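Local coordinates for protein cobalt-precorrin-5B C(1)-methyltransferase (Archaeoglobus fulgidus, PDB 1SR8) that probably methylates C-1 of cobalt-precorrin-5B with S-adenosyl-L-methionine, giving cobalt-precorrin-6A in the anaerobic route to adenosylcobalamin, at residues A82-G94 / T101-T113. Residues are numbered along the deposited sequence; the frame is centred on the assembly and turned at random.
Sequences AEKGFARVRKFSG and TNGIIFEAEVCET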
ATOM      1  N   ALA A  82      11.297 -19.787   4.582  1.00 34.98           N
ATOM      2  CA  ALA A  82      12.351 -19.930   3.592  1.00 36.66           C
ATOM      3  C   ALA A  82      13.348 -21.034   3.929  1.00 38.26           C
ATOM      4  O   ALA A  82      13.609 -21.316   5.099  1.00 38.64           O
ATOM      5  CB  ALA A  82      13.081 -18.602   3.435  1.00 34.98           C
ATOM      6  N   GLU A  83      13.906 -21.652   2.892  1.00 39.25           N
ATOM      7  CA  GLU A  83      14.887 -22.712   3.081  1.00 40.23           C
ATOM      8  C   GLU A  83      15.681 -23.000   1.814  1.00 38.49           C
ATOM      9  O   GLU A  83      15.114 -23.333   0.776  1.00 38.00           O
ATOM     10  CB  GLU A  83      14.195 -23.990   3.554  1.00 42.88           C
ATOM     11  CG  GLU A  83      15.155 -25.105   3.909  1.00 47.64           C
ATOM     12  CD  GLU A  83      14.442 -26.352   4.374  1.00 50.58           C
ATOM     13  OE1 GLU A  83      13.754 -26.291   5.419  1.00 52.26           O
ATOM     14  OE2 GLU A  83      14.566 -27.392   3.691  1.00 53.16           O
ATOM     15  N   LYS A  84      16.999 -22.858   1.913  1.00 38.10           N
ATOM     16  CA  LYS A  84      17.914 -23.114   0.801  1.00 38.44           C
ATOM     17  C   LYS A  84      17.535 -22.502  -0.544  1.00 37.71           C
ATOM     18  O   LYS A  84      17.362 -23.223  -1.532  1.00 37.82           O
ATOM     19  CB  LYS A  84      18.104 -24.623   0.618  1.00 41.22           C
ATOM     20  CG  LYS A  84      18.704 -25.334   1.823  1.00 43.70           C
ATOM     21  CD  LYS A  84      19.085 -26.773   1.480  1.00 48.01           C
ATOM     22  CE  LYS A  84      17.869 -27.641   1.162  1.00 50.49           C
ATOM     23  NZ  LYS A  84      17.022 -27.914   2.365  1.00 52.30           N
ATOM     24  N   GLY A  85      17.405 -21.180  -0.588  1.00 35.71           N
ATOM     25  CA  GLY A  85      17.080 -20.523  -1.839  1.00 33.23           C
ATOM     26  C   GLY A  85      15.618 -20.498  -2.237  1.00 32.71           C
ATOM     27  O   GLY A  85      15.281 -20.001  -3.312  1.00 32.40           O
ATOM     28  N   PHE A  86      14.742 -21.034  -1.393  1.00 30.93           N
ATOM     29  CA  PHE A  86      13.319 -21.031  -1.700  1.00 29.22           C
ATOM     30  C   PHE A  86      12.575 -20.330  -0.579  1.00 29.87           C
ATOM     31  O   PHE A  86      12.898 -20.516   0.594  1.00 30.60           O
ATOM     32  CB  PHE A  86      12.801 -22.457  -1.833  1.00 28.80           C
ATOM     33  CG  PHE A  86      11.334 -22.540  -2.154  1.00 28.58           C
ATOM     34  CD1 PHE A  86      10.876 -22.293  -3.442  1.00 29.14           C
ATOM     35  CD2 PHE A  86      10.409 -22.842  -1.161  1.00 27.68           C
ATOM     36  CE1 PHE A  86       9.517 -22.345  -3.735  1.00 29.63           C
ATOM     37  CE2 PHE A  86       9.049 -22.896  -1.441  1.00 26.82           C
ATOM     38  CZ  PHE A  86       8.601 -22.647  -2.727  1.00 27.54           C
ATOM     39  N   ALA A  87      11.584 -19.518  -0.931  1.00 29.72           N
ATOM     40  CA  ALA A  87      10.800 -18.804   0.078  1.00 28.75           C
ATOM     41  C   ALA A  87       9.324 -18.752  -0.278  1.00 27.99           C
ATOM     42  O   ALA A  87       8.945 -18.719  -1.442  1.00 27.61           O
ATOM     43  CB  ALA A  87      11.334 -17.389   0.275  1.00 28.46           C
ATOM     44  N   ARG A  88       8.496 -18.742   0.754  1.00 28.90           N
ATOM     45  CA  ARG A  88       7.052 -18.709   0.612  1.00 28.97           C
ATOM     46  C   ARG A  88       6.580 -17.637   1.591  1.00 28.23           C
ATOM     47  O   ARG A  88       6.875 -17.717   2.786  1.00 27.16           O
ATOM     48  CB  ARG A  88       6.496 -20.077   1.002  1.00 32.22           C
ATOM     49  CG  ARG A  88       5.037 -20.276   0.726  1.00 38.55           C
ATOM     50  CD  ARG A  88       4.557 -21.628   1.250  1.00 42.29           C
ATOM     51  NE  ARG A  88       3.159 -21.871   0.894  1.00 45.79           N
ATOM     52  CZ  ARG A  88       2.738 -22.197  -0.328  1.00 46.81           C
ATOM     53  NH1 ARG A  88       3.614 -22.332  -1.320  1.00 45.82           N
ATOM     54  NH2 ARG A  88       1.436 -22.364  -0.562  1.00 47.35           N
ATOM     55  N   VAL A  89       5.872 -16.626   1.093  1.00 25.87           N
ATOM     56  CA  VAL A  89       5.392 -15.545   1.958  1.00 24.60           C
ATOM     57  C   VAL A  89       3.944 -15.224   1.651  1.00 23.40           C
ATOM     58  O   VAL A  89       3.565 -15.087   0.497  1.00 24.10           O
ATOM     59  CB  VAL A  89       6.222 -14.259   1.771  1.00 25.27           C
ATOM     60  CG1 VAL A  89       5.809 -13.222   2.802  1.00 26.65           C
ATOM     61  CG2 VAL A  89       7.703 -14.565   1.894  1.00 25.80           C
ATOM     62  N   ARG A  90       3.133 -15.097   2.690  1.00 23.35           N
ATOM     63  CA  ARG A  90       1.721 -14.810   2.508  1.00 24.55           C
ATOM     64  C   ARG A  90       1.459 -13.330   2.768  1.00 24.32           C
ATOM     65  O   ARG A  90       1.946 -12.759   3.744  1.00 24.02           O
ATOM     66  CB  ARG A  90       0.889 -15.668   3.477  1.00 26.92           C
ATOM     67  CG  ARG A  90      -0.615 -15.744   3.183  1.00 28.75           C
ATOM     68  CD  ARG A  90      -1.357 -16.589   4.240  1.00 28.84           C
ATOM     69  NE  ARG A  90      -0.980 -18.004   4.231  1.00 26.81           N
ATOM     70  CZ  ARG A  90      -1.381 -18.883   3.317  1.00 29.29           C
ATOM     71  NH1 ARG A  90      -2.180 -18.508   2.328  1.00 30.47           N
ATOM     72  NH2 ARG A  90      -0.979 -20.148   3.383  1.00 30.79           N
ATOM     73  N   LYS A  91       0.705 -12.703   1.876  1.00 23.18           N
ATOM     74  CA  LYS A  91       0.367 -11.300   2.045  1.00 23.73           C
ATOM     75  C   LYS A  91      -0.762 -11.165   3.062  1.00 23.84           C
ATOM     76  O   LYS A  91      -1.685 -11.991   3.092  1.00 25.04           O
ATOM     77  CB  LYS A  91      -0.116 -10.693   0.730  1.00 21.95           C
ATOM     78  CG  LYS A  91      -0.932  -9.435   0.960  1.00 21.35           C
ATOM     79  CD  LYS A  91      -1.462  -8.817  -0.302  1.00 19.78           C
ATOM     80  CE  LYS A  91      -2.389  -7.668   0.066  1.00 19.34           C
ATOM     81  NZ  LYS A  91      -2.983  -6.997  -1.114  1.00 20.26           N
ATOM     82  N   PHE A  92      -0.692 -10.135   3.898  1.00 23.55           N
ATOM     83  CA  PHE A  92      -1.763  -9.885   4.856  1.00 21.71           C
ATOM     84  C   PHE A  92      -2.255  -8.469   4.641  1.00 21.14           C
ATOM     85  O   PHE A  92      -1.463  -7.565   4.372  1.00 20.02           O
ATOM     86  CB  PHE A  92      -1.297 -10.111   6.302  1.00 21.84           C
ATOM     87  CG  PHE A  92      -0.187  -9.209   6.759  1.00 24.26           C
ATOM     88  CD1 PHE A  92      -0.457  -7.923   7.216  1.00 24.19           C
ATOM     89  CD2 PHE A  92       1.128  -9.675   6.798  1.00 24.98           C
ATOM     90  CE1 PHE A  92       0.562  -7.110   7.714  1.00 26.67           C
ATOM     91  CE2 PHE A  92       2.156  -8.873   7.294  1.00 28.69           C
ATOM     92  CZ  PHE A  92       1.873  -7.582   7.756  1.00 27.22           C
ATOM     93  N   SER A  93      -3.567  -8.280   4.734  1.00 22.44           N
ATOM     94  CA  SER A  93      -4.164  -6.967   4.514  1.00 23.82           C
ATOM     95  C   SER A  93      -4.583  -6.204   5.778  1.00 23.71           C
ATOM     96  O   SER A  93      -5.285  -5.204   5.690  1.00 24.85           O
ATOM     97  CB  SER A  93      -5.366  -7.114   3.577  1.00 25.55           C
ATOM     98  OG  SER A  93      -4.989  -7.773   2.373  1.00 26.99           O
ATOM     99  N   GLY A  94      -4.143  -6.655   6.947  1.00 23.46           N
ATOM    100  CA  GLY A  94      -4.512  -5.970   8.171  1.00 23.92           C
ATOM    101  C   GLY A  94      -6.019  -5.925   8.348  1.00 25.75           C
ATOM    102  O   GLY A  94      -6.707  -6.904   8.061  1.00 26.79           O
ATOM    103  N   THR A 101      -6.764 -10.051  -2.509  1.00 27.87           N
ATOM    104  CA  THR A 101      -5.507 -10.793  -2.497  1.00 26.87           C
ATOM    105  C   THR A 101      -4.949 -11.009  -1.101  1.00 26.62           C
ATOM    106  O   THR A 101      -3.800 -11.415  -0.939  1.00 28.24           O
ATOM    107  CB  THR A 101      -4.408 -10.123  -3.363  1.00 26.16           C
ATOM    108  OG1 THR A 101      -4.129  -8.808  -2.876  1.00 25.84           O
ATOM    109  CG2 THR A 101      -4.848 -10.042  -4.808  1.00 27.72           C
ATOM    110  N   ASN A 102      -5.750 -10.730  -0.081  1.00 25.47           N
ATOM    111  CA  ASN A 102      -5.293 -10.956   1.287  1.00 25.20           C
ATOM    112  C   ASN A 102      -5.028 -12.462   1.385  1.00 23.95           C
ATOM    113  O   ASN A 102      -5.746 -13.259   0.787  1.00 22.05           O
ATOM    114  CB  ASN A 102      -6.379 -10.525   2.285  1.00 25.55           C
ATOM    115  CG  ASN A 102      -6.083 -10.967   3.712  1.00 27.30           C
ATOM    116  OD1 ASN A 102      -5.000 -10.738   4.244  1.00 27.97           O
ATOM    117  ND2 ASN A 102      -7.062 -11.596   4.340  1.00 29.79           N
ATOM    118  N   GLY A 103      -3.977 -12.849   2.098  1.00 24.48           N
ATOM    119  CA  GLY A 103      -3.669 -14.265   2.233  1.00 25.85           C
ATOM    120  C   GLY A 103      -3.062 -14.955   1.016  1.00 27.14           C
ATOM    121  O   GLY A 103      -2.754 -16.145   1.072  1.00 27.85           O
ATOM    122  N   ILE A 104      -2.873 -14.229  -0.085  1.00 27.36           N
ATOM    123  CA  ILE A 104      -2.297 -14.831  -1.285  1.00 25.50           C
ATOM    124  C   ILE A 104      -0.803 -15.141  -1.097  1.00 26.00           C
ATOM    125  O   ILE A 104      -0.052 -14.341  -0.540  1.00 24.45           O
ATOM    126  CB  ILE A 104      -2.507 -13.915  -2.512  1.00 24.77           C
ATOM    127  CG1 ILE A 104      -2.588 -14.769  -3.775  1.00 24.13           C
ATOM    128  CG2 ILE A 104      -1.372 -12.905  -2.627  1.00 23.74           C
ATOM    129  CD1 ILE A 104      -3.236 -14.072  -4.934  1.00 24.30           C
ATOM    130  N   ILE A 105      -0.375 -16.313  -1.557  1.00 25.37           N
ATOM    131  CA  ILE A 105       1.017 -16.714  -1.415  1.00 25.01           C
ATOM    132  C   ILE A 105       1.950 -16.239  -2.522  1.00 24.93           C
ATOM    133  O   ILE A 105       1.619 -16.286  -3.708  1.00 23.65           O
ATOM    134  CB  ILE A 105       1.152 -18.249  -1.337  1.00 25.41           C
ATOM    135  CG1 ILE A 105       0.580 -18.767  -0.017  1.00 26.00           C
ATOM    136  CG2 ILE A 105       2.610 -18.650  -1.469  1.00 24.84           C
ATOM    137  CD1 ILE A 105       1.395 -18.381   1.188  1.00 26.57           C
ATOM    138  N   PHE A 106       3.130 -15.793  -2.106  1.00 24.83           N
ATOM    139  CA  PHE A 106       4.181 -15.350  -3.018  1.00 25.09           C
ATOM    140  C   PHE A 106       5.359 -16.295  -2.842  1.00 24.71           C
ATOM    141  O   PHE A 106       5.782 -16.562  -1.719  1.00 25.05           O
ATOM    142  CB  PHE A 106       4.637 -13.922  -2.690  1.00 22.92           C
ATOM    143  CG  PHE A 106       3.864 -12.860  -3.414  1.00 22.16           C
ATOM    144  CD1 PHE A 106       4.402 -12.234  -4.529  1.00 19.71           C
ATOM    145  CD2 PHE A 106       2.588 -12.507  -2.999  1.00 20.89           C
ATOM    146  CE1 PHE A 106       3.675 -11.269  -5.222  1.00 20.23           C
ATOM    147  CE2 PHE A 106       1.858 -11.548  -3.683  1.00 20.06           C
ATOM    148  CZ  PHE A 106       2.400 -10.929  -4.795  1.00 20.52           C
ATOM    149  N   GLU A 107       5.878 -16.815  -3.947  1.00 26.26           N
ATOM    150  CA  GLU A 107       7.025 -17.707  -3.878  1.00 27.32           C
ATOM    151  C   GLU A 107       8.198 -17.069  -4.604  1.00 26.76           C
ATOM    152  O   GLU A 107       8.029 -16.435  -5.650  1.00 24.33           O
ATOM    153  CB  GLU A 107       6.719 -19.061  -4.522  1.00 28.33           C
ATOM    154  CG  GLU A 107       5.524 -19.790  -3.959  1.00 32.11           C
ATOM    155  CD  GLU A 107       5.474 -21.232  -4.428  1.00 36.00           C
ATOM    156  OE1 GLU A 107       5.795 -21.486  -5.611  1.00 36.87           O
ATOM    157  OE2 GLU A 107       5.107 -22.111  -3.618  1.00 37.44           O
ATOM    158  N   ALA A 108       9.386 -17.244  -4.031  1.00 27.43           N
ATOM    159  CA  ALA A 108      10.618 -16.714  -4.602  1.00 29.24           C
ATOM    160  C   ALA A 108      11.650 -17.829  -4.651  1.00 29.78           C
ATOM    161  O   ALA A 108      11.849 -18.557  -3.670  1.00 30.10           O
ATOM    162  CB  ALA A 108      11.143 -15.554  -3.762  1.00 28.50           C
ATOM    163  N   GLU A 109      12.314 -17.951  -5.790  1.00 29.41           N
ATOM    164  CA  GLU A 109      13.317 -18.985  -5.968  1.00 31.29           C
ATOM    165  C   GLU A 109      14.600 -18.382  -6.526  1.00 28.71           C
ATOM    166  O   GLU A 109      14.551 -17.658  -7.516  1.00 27.67           O
ATOM    167  CB  GLU A 109      12.783 -20.042  -6.940  1.00 34.35           C
ATOM    168  CG  GLU A 109      13.714 -21.209  -7.180  1.00 40.32           C
ATOM    169  CD  GLU A 109      13.305 -22.442  -6.400  1.00 44.17           C
ATOM    170  OE1 GLU A 109      14.144 -22.972  -5.633  1.00 44.50           O
ATOM    171  OE2 GLU A 109      12.141 -22.880  -6.563  1.00 46.12           O
ATOM    172  N   VAL A 110      15.735 -18.672  -5.890  1.00 28.62           N
ATOM    173  CA  VAL A 110      17.023 -18.166  -6.369  1.00 30.61           C
ATOM    174  C   VAL A 110      17.368 -18.931  -7.637  1.00 32.28           C
ATOM    175  O   VAL A 110      17.142 -20.135  -7.716  1.00 33.85           O
ATOM    176  CB  VAL A 110      18.189 -18.384  -5.346  1.00 29.48           C
ATOM    177  CG1 VAL A 110      17.904 -17.659  -4.045  1.00 26.64           C
ATOM    178  CG2 VAL A 110      18.411 -19.865  -5.105  1.00 28.98           C
ATOM    179  N   CYS A 111      17.898 -18.239  -8.635  1.00 33.38           N
ATOM    180  CA  CYS A 111      18.264 -18.903  -9.873  1.00 34.61           C
ATOM    181  C   CYS A 111      19.672 -18.502 -10.298  1.00 34.55           C
ATOM    182  O   CYS A 111      20.283 -17.628  -9.682  1.00 35.07           O
ATOM    183  CB  CYS A 111      17.224 -18.611 -10.975  1.00 35.61           C
ATOM    184  SG  CYS A 111      16.920 -16.899 -11.455  1.00 38.10           S
ATOM    185  N   GLU A 112      20.197 -19.156 -11.329  1.00 34.03           N
ATOM    186  CA  GLU A 112      21.544 -18.871 -11.816  1.00 33.37           C
ATOM    187  C   GLU A 112      21.701 -17.514 -12.486  1.00 33.08           C
ATOM    188  O   GLU A 112      22.646 -16.779 -12.204  1.00 33.11           O
ATOM    189  CB  GLU A 112      21.991 -19.961 -12.791  1.00 33.64           C
ATOM    190  CG  GLU A 112      22.184 -21.307 -12.132  1.00 34.67           C
ATOM    191  CD  GLU A 112      23.261 -21.266 -11.088  1.00 34.62           C
ATOM    192  OE1 GLU A 112      24.435 -21.081 -11.463  1.00 37.67           O
ATOM    193  OE2 GLU A 112      22.936 -21.406  -9.894  1.00 35.18           O
ATOM    194  N   THR A 113      20.784 -17.187 -13.384  1.00 32.47           N
ATOM    195  CA  THR A 113      20.857 -15.919 -14.091  1.00 33.48           C
ATOM    196  C   THR A 113      20.502 -14.733 -13.185  1.00 33.88           C
ATOM    197  O   THR A 113      19.392 -14.632 -12.666  1.00 35.79           O
ATOM    198  CB  THR A 113      19.949 -15.967 -15.335  1.00 34.74           C
ATOM    199  OG1 THR A 113      19.688 -14.638 -15.807  1.00 35.36           O
ATOM    200  CG2 THR A 113      18.664 -16.682 -15.010  1.00 36.68           C
TER
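Strands 86-90 and 105-111 run antiparallel, 4.5 Å apart at closest approach, and Ala87-Ala108 and Val89-Phe106 are hydrogen-bonded pairs in the middle of a mixed sheet. Past the strands the pairing goes on: Lys91 N bonds Ile104 O, and Gly103 N bonds Lys91 O. Gly103 lies in the type II turn from Thr101 to Ile104.

Phe86, Arg88, Arg90, Ile105, Glu107 and Glu109 share one face. Arg88 has CG anti to its N (chi1 -172°) and an extended chain, which lays it alongside Glu107. There Arg88 NH1 meets Glu107 OE2 at 2.7 Å, a salt bridge at the guanidinium edge with the two planes 74° apart. The other oxygen, OE1, pairs with Arg120. Ile105 CG2 sits 3.7 Å above the centre of the Arg88 guanidinium plane. Ile105 CD1 covers the Arg90 guanidinium in the same way. Arg90 bends at chi3 (-66°), and its NH1 reaches Gly103 O at 2.7 Å. The Phe86 ring turns its edge to Glu107, with CZ 3.6 Å from OE2. A leucine at Arg88 would probably leave Glu107 OE2 without its charged mate and Ile105 CG2 without its flat cover.

On the opposite face, Ala108 and Phe106 pack on helix 44-57. Beyond Arg90, Lys91 NZ bonds Thr101 OG1 at 2.8 Å and forms a salt bridge with Asp99. Ser93 N bonds Asn102 OD1 from above the carbonyl plane.

One face of the hairpin thus mixes charged groups with Ile105 and Phe86, and the other is apolar and packs on the helix; Glu107, held between two arginines, is likely to stay ionised.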